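Local coordinates for protein Alpha/beta hydrolase (Legionella pneumophila subsp. pneumophila str. Philadelphia 1, PDB 4EZI) that is of unknown function but adopts the alpha/beta hydrolase fold and may act as a lipase or related serine hydrolase, at residues V313-Y323 and I342-H351. Numbering follows the deposited sequence.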
loop_
_atom_site.group_PDB
_atom_site.type_symbol
_atom_site.label_atom_id
_atom_site.label_comp_id
_atom_site.label_asym_id
_atom_site.label_seq_id
_atom_site.Cartn_x
_atom_site.Cartn_y
_atom_site.Cartn_z
ATOM N N VAL A 313 -2.461 6.314 -11.193
ATOM C CA VAL A 313 -2.809 7.693 -10.879
ATOM C C VAL A 313 -1.857 8.276 -9.824
ATOM O O VAL A 313 -1.633 7.670 -8.778
ATOM C CB VAL A 313 -4.306 7.820 -10.492
ATOM C CG1 VAL A 313 -4.729 6.801 -9.408
ATOM C CG2 VAL A 313 -4.641 9.246 -10.100
ATOM N N GLY A 314 -1.344 9.469 -10.111
ATOM C CA GLY A 314 -0.362 10.116 -9.266
ATOM C C GLY A 314 -0.311 11.595 -9.540
ATOM O O GLY A 314 -1.316 12.181 -9.972
ATOM N N THR A 315 0.856 12.192 -9.316
ATOM C CA THR A 315 1.059 13.610 -9.493
ATOM C C THR A 315 2.431 13.869 -10.105
ATOM O O THR A 315 3.447 13.359 -9.624
ATOM C CB THR A 315 0.928 14.415 -8.188
ATOM O OG1 THR A 315 1.310 15.779 -8.452
ATOM C CG2 THR A 315 1.761 13.825 -7.015
ATOM N N LYS A 316 2.479 14.658 -11.172
ATOM C CA LYS A 316 3.732 15.076 -11.762
ATOM C C LYS A 316 4.545 15.974 -10.828
ATOM O O LYS A 316 5.747 16.165 -11.043
ATOM C CB LYS A 316 3.517 15.737 -13.145
ATOM C CG LYS A 316 3.096 14.742 -14.195
ATOM C CD LYS A 316 2.720 15.417 -15.502
ATOM C CE LYS A 316 2.393 14.417 -16.581
ATOM N NZ LYS A 316 2.121 15.124 -17.869
ATOM N N GLY A 317 3.921 16.458 -9.760
ATOM C CA GLY A 317 4.637 17.188 -8.710
ATOM C C GLY A 317 5.317 16.322 -7.681
ATOM O O GLY A 317 5.893 16.828 -6.737
ATOM N N ASP A 318 5.235 15.010 -7.830
ATOM C CA ASP A 318 5.773 14.115 -6.805
ATOM C C ASP A 318 7.289 14.261 -6.665
ATOM O O ASP A 318 7.998 14.134 -7.660
ATOM C CB ASP A 318 5.431 12.663 -7.143
ATOM C CG ASP A 318 5.220 11.820 -5.897
ATOM O OD1 ASP A 318 6.115 11.831 -5.019
ATOM O OD2 ASP A 318 4.155 11.187 -5.774
ATOM N N ARG A 319 7.735 14.507 -5.437
ATOM C CA ARG A 319 9.145 14.527 -5.089
ATOM C C ARG A 319 9.541 13.314 -4.250
ATOM O O ARG A 319 10.676 13.236 -3.791
ATOM C CB ARG A 319 9.535 15.842 -4.413
ATOM C CG ARG A 319 9.223 17.102 -5.205
ATOM C CD ARG A 319 9.634 17.025 -6.648
ATOM N NE ARG A 319 11.021 16.673 -6.890
ATOM C CZ ARG A 319 11.530 16.308 -8.079
ATOM N NH1 ARG A 319 10.757 16.216 -9.160
ATOM N NH2 ARG A 319 12.825 15.993 -8.183
ATOM N N ASP A 320 8.601 12.383 -4.051
ATOM C CA ASP A 320 8.899 11.161 -3.283
ATOM C C ASP A 320 9.138 9.942 -4.156
ATOM O O ASP A 320 10.009 9.129 -3.831
ATOM C CB ASP A 320 7.774 10.805 -2.329
ATOM C CG ASP A 320 7.669 11.707 -1.122
ATOM O OD1 ASP A 320 7.993 12.902 -1.208
ATOM O OD2 ASP A 320 7.249 11.187 -0.063
ATOM N N VAL A 321 8.340 9.783 -5.210
ATOM C CA VAL A 321 8.473 8.696 -6.172
ATOM C C VAL A 321 8.377 9.272 -7.589
ATOM O O VAL A 321 7.596 10.191 -7.828
ATOM C CB VAL A 321 7.437 7.570 -5.970
ATOM C CG1 VAL A 321 7.633 6.885 -4.611
ATOM C CG2 VAL A 321 6.087 8.116 -6.086
ATOM N N PRO A 322 9.173 8.753 -8.525
ATOM C CA PRO A 322 9.319 9.413 -9.813
ATOM C C PRO A 322 8.126 9.189 -10.717
ATOM O O PRO A 322 7.774 8.049 -11.036
ATOM C CB PRO A 322 10.570 8.767 -10.403
ATOM C CG PRO A 322 10.630 7.420 -9.778
ATOM C CD PRO A 322 10.095 7.617 -8.384
ATOM N N TYR A 323 7.523 10.266 -11.185
ATOM C CA TYR A 323 6.421 10.154 -12.135
ATOM C C TYR A 323 6.879 9.472 -13.416
ATOM O O TYR A 323 6.092 8.778 -14.063
ATOM C CB TYR A 323 5.773 11.515 -12.404
ATOM C CG TYR A 323 4.396 11.342 -13.014
ATOM C CD1 TYR A 323 3.290 11.160 -12.192
ATOM C CD2 TYR A 323 4.199 11.303 -14.376
ATOM C CE1 TYR A 323 2.043 10.963 -12.691
ATOM C CE2 TYR A 323 2.914 11.083 -14.902
ATOM C CZ TYR A 323 1.844 10.910 -14.040
ATOM O OH TYR A 323 0.578 10.704 -14.537
ATOM N N ILE A 342 -3.358 6.295 -17.558
ATOM C CA ILE A 342 -2.470 7.022 -16.662
ATOM C C ILE A 342 -3.059 8.420 -16.457
ATOM O O ILE A 342 -3.585 9.040 -17.386
ATOM C CB ILE A 342 -1.006 7.089 -17.203
ATOM C CG1 ILE A 342 -0.093 7.709 -16.149
ATOM C CG2 ILE A 342 -0.900 7.816 -18.572
ATOM C CD1 ILE A 342 1.394 7.626 -16.525
ATOM N N LYS A 343 -3.008 8.893 -15.211
ATOM C CA LYS A 343 -3.557 10.183 -14.849
ATOM C C LYS A 343 -2.669 10.875 -13.824
ATOM O O LYS A 343 -2.288 10.271 -12.819
ATOM C CB LYS A 343 -4.962 9.998 -14.251
ATOM C CG LYS A 343 -5.573 11.210 -13.615
ATOM C CD LYS A 343 -5.970 12.265 -14.598
ATOM C CE LYS A 343 -6.704 13.397 -13.866
ATOM N NZ LYS A 343 -6.981 14.561 -14.747
ATOM N N SER A 344 -2.391 12.139 -14.093
ATOM C CA SER A 344 -1.759 13.050 -13.142
ATOM C C SER A 344 -2.798 14.036 -12.644
ATOM O O SER A 344 -3.504 14.678 -13.442
ATOM C CB SER A 344 -0.616 13.842 -13.802
ATOM O OG SER A 344 -0.131 14.814 -12.899
ATOM N N VAL A 345 -2.868 14.189 -11.324
ATOM C CA VAL A 345 -3.800 15.106 -10.710
ATOM C C VAL A 345 -3.269 16.541 -10.617
ATOM O O VAL A 345 -4.051 17.456 -10.284
ATOM C CB VAL A 345 -4.247 14.635 -9.294
ATOM C CG1 VAL A 345 -4.889 13.291 -9.384
ATOM C CG2 VAL A 345 -3.078 14.630 -8.307
ATOM N N SER A 346 -1.988 16.761 -10.918
ATOM C CA SER A 346 -1.362 18.072 -10.791
ATOM C C SER A 346 0.017 18.054 -11.408
ATOM O O SER A 346 0.684 17.009 -11.417
ATOM C CB SER A 346 -1.200 18.440 -9.297
ATOM O OG SER A 346 -0.630 19.740 -9.122
ATOM N N ASP A 347 0.469 19.213 -11.887
ATOM C CA ASP A 347 1.864 19.377 -12.262
ATOM C C ASP A 347 2.782 19.683 -11.063
ATOM O O ASP A 347 4.001 19.567 -11.180
ATOM C CB ASP A 347 2.017 20.497 -13.297
ATOM C CG ASP A 347 1.607 20.089 -14.697
ATOM O OD1 ASP A 347 1.479 18.881 -14.986
ATOM O OD2 ASP A 347 1.438 21.016 -15.533
ATOM N N ALA A 348 2.232 20.054 -9.909
ATOM C CA ALA A 348 3.064 20.561 -8.814
ATOM C C ALA A 348 2.691 20.107 -7.407
ATOM O O ALA A 348 3.531 20.238 -6.501
ATOM C CB ALA A 348 3.165 22.095 -8.871
ATOM N N LEU A 349 1.487 19.591 -7.175
ATOM C CA LEU A 349 1.170 19.075 -5.835
ATOM C C LEU A 349 2.140 17.947 -5.522
ATOM O O LEU A 349 2.424 17.106 -6.375
ATOM C CB LEU A 349 -0.255 18.551 -5.740
ATOM C CG LEU A 349 -1.370 19.597 -5.852
ATOM C CD1 LEU A 349 -2.705 18.877 -5.788
ATOM C CD2 LEU A 349 -1.220 20.691 -4.780
ATOM N N ASP A 350 2.650 17.935 -4.291
ATOM C CA ASP A 350 3.619 16.924 -3.872
ATOM C C ASP A 350 2.925 15.620 -3.450
ATOM O O ASP A 350 1.712 15.468 -3.558
ATOM C CB ASP A 350 4.583 17.492 -2.838
ATOM C CG ASP A 350 3.981 17.666 -1.459
ATOM O OD1 ASP A 350 3.012 16.974 -1.095
ATOM O OD2 ASP A 350 4.552 18.490 -0.707
ATOM N N HIS A 351 3.724 14.641 -3.042
ATOM C CA HIS A 351 3.212 13.300 -2.731
ATOM C C HIS A 351 2.130 13.328 -1.664
ATOM O O HIS A 351 1.193 12.525 -1.676
ATOM C CB HIS A 351 4.395 12.464 -2.234
ATOM C CG HIS A 351 4.154 10.979 -2.139
ATOM N ND1 HIS A 351 3.960 10.177 -3.246
ATOM C CD2 HIS A 351 4.195 10.130 -1.072
ATOM C CE1 HIS A 351 3.899 8.905 -2.866
ATOM N NE2 HIS A 351 4.053 8.846 -1.556
HETATM O O HOH W 1 1.739 18.140 -17.506
HETATM O O HOH W 2 6.157 19.457 -6.188
HETATM O O HOH W 3 6.679 14.847 -2.732
#
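Two loops at the carboxyl ends of neighbouring strands in this alpha/beta hydrolase fold meet here, pairing D318 and H351 as the probable acid and histidine of a Ser-His-Asp triad. H351 ND1 donates to the syn lone pair of D318 OD2 at 2.7 Å, with the oxygen in the ring plane and a nearly straight N-H...O angle of 166°. The other carboxylate oxygen, D318 OD1, accepts from D320 N, closing an Asx turn, and from V321 N, an Asx motif, which together limit the rotation of the acid. D320 CB lies over one face of the imidazole as a CH-pi contact, 3.9 Å from the centroid; D320 OD2, close to H351 CD2, forms a salt bridge with R217 and a hydrogen bond with Y221. The ring's NE2 is hydrogen-bonded to S169 OG, on what appears to be the nucleophile elbow.

Nearer the strands, hydrogen bonds tie the two loops together. T315 OG1 donates to L349 O at 2.7 Å, the chi1 of 173° turning the hydroxyl away from the backbone N, and within its own loop accepts from G317 N in an ST turn. S344 OG takes the N-H of K316 at 3.1 Å, and Y323 OH touches S344 CB at 3.4 Å.

Both loops leave parallel neighbouring strands, where G314 N bonds K343 O (3.0 Å) and V345 N bonds G314 O (2.9 Å). Helix 323-334 completes this beta-alpha-beta unit at the sheet edge formed by strand 340-344, while V313 and V345 pack against helix 355-370.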